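PDB 2OYA: macrophage receptor MARCO from Mus musculus, which serves as a scavenger receptor of macrophages, its cysteine-rich domain contributing basic and acidic clusters to ligand recognition. Local coordinates for residues 39-44 and 69-74. Sequence-based numbering, arbitrary orientation.
Sequences ATVFCR and VNCRGT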
# COMPACT_ATOMS: atom_id res chain seq x y z
N ALA A 39 5.69 -3.43 0.21
CA ALA A 39 5.62 -2.38 -0.80
C ALA A 39 5.55 -2.98 -2.22
O ALA A 39 4.78 -2.51 -3.07
CB ALA A 39 6.83 -1.45 -0.70
N THR A 40 6.36 -4.01 -2.46
CA THR A 40 6.37 -4.70 -3.76
C THR A 40 5.02 -5.37 -4.02
O THR A 40 4.51 -5.30 -5.13
CB THR A 40 7.55 -5.69 -3.86
OG1 THR A 40 8.78 -4.94 -3.80
CG2 THR A 40 7.54 -6.50 -5.16
N VAL A 41 4.45 -6.02 -3.01
CA VAL A 41 3.12 -6.61 -3.20
C VAL A 41 2.07 -5.55 -3.52
O VAL A 41 1.30 -5.69 -4.49
CB VAL A 41 2.67 -7.50 -2.02
CG1 VAL A 41 1.25 -8.00 -2.24
CG2 VAL A 41 3.63 -8.67 -1.88
N PHE A 42 2.08 -4.47 -2.75
CA PHE A 42 1.13 -3.37 -2.98
C PHE A 42 1.30 -2.83 -4.39
O PHE A 42 0.31 -2.68 -5.12
CB PHE A 42 1.35 -2.26 -1.93
CG PHE A 42 0.49 -1.05 -2.14
CD1 PHE A 42 -0.71 -0.91 -1.44
CD2 PHE A 42 0.88 -0.03 -3.02
CE1 PHE A 42 -1.52 0.23 -1.63
CE2 PHE A 42 0.08 1.10 -3.23
CZ PHE A 42 -1.13 1.22 -2.52
N CYS A 43 2.54 -2.52 -4.78
CA CYS A 43 2.82 -1.95 -6.10
C CYS A 43 2.47 -2.90 -7.26
O CYS A 43 1.98 -2.46 -8.29
CB CYS A 43 4.28 -1.49 -6.18
SG CYS A 43 4.66 -0.11 -5.07
N ARG A 44 2.70 -4.20 -7.06
CA ARG A 44 2.33 -5.24 -8.03
C ARG A 44 0.84 -5.20 -8.33
O ARG A 44 0.42 -5.39 -9.50
CB ARG A 44 2.74 -6.60 -7.47
CG ARG A 44 2.30 -7.83 -8.26
CD ARG A 44 2.87 -9.08 -7.59
NE ARG A 44 4.34 -9.10 -7.58
CZ ARG A 44 5.07 -9.57 -6.57
NH1 ARG A 44 4.47 -10.03 -5.47
NH2 ARG A 44 6.40 -9.56 -6.66
N VAL A 69 1.68 -5.58 8.51
CA VAL A 69 1.69 -6.34 7.27
C VAL A 69 3.04 -7.06 7.13
O VAL A 69 4.10 -6.45 7.26
CB VAL A 69 1.43 -5.43 6.05
CG1 VAL A 69 1.37 -6.26 4.75
CG2 VAL A 69 0.13 -4.63 6.24
N ASN A 70 2.97 -8.37 6.88
CA ASN A 70 4.16 -9.20 6.75
C ASN A 70 4.10 -10.11 5.53
O ASN A 70 4.00 -11.33 5.65
CB ASN A 70 4.38 -10.01 8.03
CG ASN A 70 5.07 -9.22 9.11
OD1 ASN A 70 6.29 -9.05 9.08
ND2 ASN A 70 4.30 -8.73 10.07
N CYS A 71 4.16 -9.50 4.35
CA CYS A 71 4.14 -10.24 3.08
C CYS A 71 5.46 -10.96 2.90
O CYS A 71 6.51 -10.47 3.35
CB CYS A 71 3.96 -9.29 1.89
SG CYS A 71 2.42 -8.33 1.90
N ARG A 72 5.40 -12.09 2.20
CA ARG A 72 6.60 -12.80 1.75
C ARG A 72 7.27 -12.02 0.63
O ARG A 72 8.48 -12.06 0.48
CB ARG A 72 6.24 -14.21 1.26
CG ARG A 72 5.71 -15.15 2.34
CD ARG A 72 5.18 -16.45 1.72
NE ARG A 72 3.88 -16.33 1.04
CZ ARG A 72 2.70 -16.24 1.65
NH1 ARG A 72 2.62 -16.23 2.98
NH2 ARG A 72 1.58 -16.15 0.93
N GLY A 73 6.46 -11.29 -0.15
CA GLY A 73 6.97 -10.48 -1.24
C GLY A 73 6.53 -11.01 -2.59
O GLY A 73 6.61 -10.31 -3.60
N THR A 74 6.03 -12.24 -2.57
CA THR A 74 5.65 -12.95 -3.79
C THR A 74 4.13 -13.01 -4.01
O THR A 74 3.67 -13.52 -5.04
CB THR A 74 6.18 -14.40 -3.73
OG1 THR A 74 5.67 -15.03 -2.55
CG2 THR A 74 7.71 -14.42 -3.70
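One side of helix 36-45 packs against the irregular loop 69-74, and the two backbones come nearest at Val41 and Gly73, with 5.8 Å between their CA atoms. Val41 fills the join: its CG2, anti to the carbonyl carbon, lies 3.8 Å from Cys71 CB and equally 3.8 Å from Gly73 C. The sulphur of Cys71, in disulfide linkage with Cys81, approaches the same valine, with SG 4.0 Å from Val41 CB.

Three residues along the helix, Arg44 runs out with CG anti to the backbone N (chi1 173°), then bends at chi3 (-62°) to present its guanidinium end-on to Gly73. NH1 donates to Gly73 O at 2.9 Å from above the carbonyl plane; NH2 reaches the same Gly73 O at 3.2 Å, within that plane but less straight at hydrogen (136°). NH1 also bonds Glu75 O, while the Glu75 carboxylate holds Arg72 N and Gly73 N.

The loop of this SRCR domain is thus tied to the helix by apolar contact beside a disulfide and by an arginine binding main-chain oxygens; the shared, forked bond satisfies the Gly73 carbonyl and, with Glu75 O, should fix the guanidinium's rotation.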